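PDB 2W9J: signal recognition particle subunit srp14 from Schizosaccharomyces pombe, which probably binds the 7SL RNA as a subunit of the signal recognition particle, which targets secretory and membrane proteins to the endoplasmic reticulum during their translation. Local coordinates for residues E7-L12 and T68-S73. Numbering follows the deposited sequence.
Sequences EFLKKL and TDFFQS
The ring of Phe70 meets Phe8 with its edge: Phe8 CD2 lies in its plane, 3.8 Å from Phe70 CZ, and the two side chains cross at about a right angle. Within helix 68-73, Phe70 CD2 sits over the centre of one face of the Phe71 ring, 4.0 Å above its plane. Phe70 holds CG anti to its backbone N (chi1 -179°), which carries the ring toward helix 7-12. There Leu9 CD2 comes obliquely to Phe70 CE1 at 4.0 Å, while the other Leu9 methyl, CD1, rests against Ser73 CB at 3.5 Å. Leu9 thus bridges Phe70 and Ser73, one turn apart, and an alanine here would probably open a gap beside the Phe70 ring and leave Ser73 CB without the methyl it rests against. No hydrogen bond joins the segments, so side-chain packing alone links them. Their axes run nearly parallel, 13° apart and 11.3 Å at closest approach. Leu9 also touches Tyr74, farther along helix 67-76. Both helices pack on the antiparallel sheet of this alpha-beta-beta-beta-alpha SRP14 fold: Phe8 and Phe70 share Ile48 of strand 45-51, and strand 57-63 receives Phe8 on Ile58 and Thr60 and Phe70 on Val62.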
loop_
_atom_site.group_PDB
_atom_site.type_symbol
_atom_site.label_atom_id
_atom_site.label_comp_id
_atom_site.label_asym_id
_atom_site.label_seq_id
_atom_site.Cartn_x
_atom_site.Cartn_y
_atom_site.Cartn_z
ATOM N N GLU A 7 6.721 0.940 5.796
ATOM C CA GLU A 7 6.259 -0.353 6.317
ATOM C C GLU A 7 5.104 -0.969 5.498
ATOM O O GLU A 7 5.043 -2.185 5.339
ATOM C CB GLU A 7 5.888 -0.249 7.805
ATOM C CG GLU A 7 5.744 -1.593 8.522
ATOM C CD GLU A 7 6.976 -2.492 8.360
ATOM O OE1 GLU A 7 8.105 -2.015 8.629
ATOM O OE2 GLU A 7 6.818 -3.676 7.962
ATOM N N PHE A 8 4.203 -0.132 4.982
ATOM C CA PHE A 8 3.083 -0.599 4.154
ATOM C C PHE A 8 3.594 -1.287 2.901
ATOM O O PHE A 8 3.101 -2.344 2.521
ATOM C CB PHE A 8 2.203 0.581 3.762
ATOM C CG PHE A 8 1.062 0.232 2.833
ATOM C CD1 PHE A 8 -0.191 -0.089 3.343
ATOM C CD2 PHE A 8 1.219 0.289 1.461
ATOM C CE1 PHE A 8 -1.247 -0.391 2.499
ATOM C CE2 PHE A 8 0.159 -0.010 0.612
ATOM C CZ PHE A 8 -1.069 -0.343 1.132
ATOM N N LEU A 9 4.583 -0.678 2.260
ATOM C CA LEU A 9 5.216 -1.252 1.085
ATOM C C LEU A 9 5.979 -2.521 1.418
ATOM O O LEU A 9 6.078 -3.419 0.579
ATOM C CB LEU A 9 6.166 -0.237 0.456
ATOM C CG LEU A 9 5.466 1.010 -0.068
ATOM C CD1 LEU A 9 6.461 2.055 -0.494
ATOM C CD2 LEU A 9 4.515 0.660 -1.186
ATOM N N LYS A 10 6.525 -2.584 2.632
ATOM C CA LYS A 10 7.263 -3.757 3.079
ATOM C C LYS A 10 6.313 -4.926 3.297
ATOM O O LYS A 10 6.628 -6.069 2.937
ATOM C CB LYS A 10 8.046 -3.468 4.358
ATOM C CG LYS A 10 8.756 -4.689 4.954
ATOM C CD LYS A 10 9.690 -5.363 3.926
ATOM C CE LYS A 10 10.094 -6.783 4.335
ATOM N NZ LYS A 10 10.310 -7.668 3.152
ATOM N N LYS A 11 5.153 -4.631 3.878
ATOM C CA LYS A 11 4.178 -5.670 4.218
ATOM C C LYS A 11 3.361 -6.093 2.993
ATOM O O LYS A 11 2.878 -7.225 2.923
ATOM C CB LYS A 11 3.285 -5.209 5.381
ATOM C CG LYS A 11 2.561 -6.336 6.135
ATOM C CD LYS A 11 3.509 -7.429 6.639
ATOM C CE LYS A 11 2.826 -8.800 6.605
ATOM N NZ LYS A 11 3.796 -9.931 6.519
ATOM N N LEU A 12 3.234 -5.174 2.036
ATOM C CA LEU A 12 2.585 -5.423 0.750
ATOM C C LEU A 12 3.336 -6.477 -0.037
ATOM O O LEU A 12 2.726 -7.381 -0.604
ATOM C CB LEU A 12 2.533 -4.133 -0.076
ATOM C CG LEU A 12 1.919 -4.170 -1.475
ATOM C CD1 LEU A 12 0.492 -4.678 -1.409
ATOM C CD2 LEU A 12 1.942 -2.790 -2.086
ATOM N N THR A 68 3.745 11.214 -5.827
ATOM C CA THR A 68 4.679 10.770 -6.868
ATOM C C THR A 68 5.599 9.648 -6.357
ATOM O O THR A 68 5.631 8.547 -6.925
ATOM C CB THR A 68 5.543 11.943 -7.371
ATOM O OG1 THR A 68 4.701 12.947 -7.946
ATOM C CG2 THR A 68 6.542 11.469 -8.403
ATOM N N ASP A 69 6.322 9.951 -5.272
ATOM C CA ASP A 69 7.285 9.048 -4.635
ATOM C C ASP A 69 6.660 7.724 -4.248
ATOM O O ASP A 69 7.190 6.662 -4.591
ATOM C CB ASP A 69 7.871 9.708 -3.385
ATOM C CG ASP A 69 8.973 10.708 -3.708
ATOM O OD1 ASP A 69 10.001 10.301 -4.315
ATOM O OD2 ASP A 69 8.816 11.900 -3.337
ATOM N N PHE A 70 5.531 7.806 -3.538
ATOM C CA PHE A 70 4.842 6.633 -3.028
ATOM C C PHE A 70 4.311 5.762 -4.134
ATOM O O PHE A 70 4.476 4.554 -4.089
ATOM C CB PHE A 70 3.692 7.000 -2.081
ATOM C CG PHE A 70 2.989 5.802 -1.527
ATOM C CD1 PHE A 70 3.470 5.167 -0.397
ATOM C CD2 PHE A 70 1.880 5.261 -2.181
ATOM C CE1 PHE A 70 2.837 4.026 0.103
ATOM C CE2 PHE A 70 1.244 4.126 -1.687
ATOM C CZ PHE A 70 1.724 3.506 -0.538
ATOM N N PHE A 71 3.667 6.366 -5.122
ATOM C CA PHE A 71 3.169 5.586 -6.245
ATOM C C PHE A 71 4.291 5.057 -7.129
ATOM O O PHE A 71 4.154 4.006 -7.754
ATOM C CB PHE A 71 2.073 6.328 -7.014
ATOM C CG PHE A 71 0.813 6.476 -6.218
ATOM C CD1 PHE A 71 0.401 7.721 -5.757
ATOM C CD2 PHE A 71 0.072 5.351 -5.854
ATOM C CE1 PHE A 71 -0.750 7.848 -4.980
ATOM C CE2 PHE A 71 -1.078 5.472 -5.076
ATOM C CZ PHE A 71 -1.488 6.723 -4.640
ATOM N N GLN A 72 5.416 5.762 -7.139
ATOM C CA GLN A 72 6.607 5.248 -7.812
ATOM C C GLN A 72 7.136 3.986 -7.105
ATOM O O GLN A 72 7.489 3.023 -7.771
ATOM C CB GLN A 72 7.682 6.328 -7.932
ATOM C CG GLN A 72 8.782 6.018 -8.931
ATOM C CD GLN A 72 8.331 6.126 -10.384
ATOM O OE1 GLN A 72 7.597 5.265 -10.889
ATOM N NE2 GLN A 72 8.787 7.179 -11.069
ATOM N N SER A 73 7.158 3.990 -5.769
ATOM C CA SER A 73 7.576 2.820 -4.974
ATOM C C SER A 73 6.545 1.710 -5.027
ATOM O O SER A 73 6.892 0.530 -4.971
ATOM C CB SER A 73 7.759 3.198 -3.504
ATOM O OG SER A 73 9.061 3.663 -3.236
#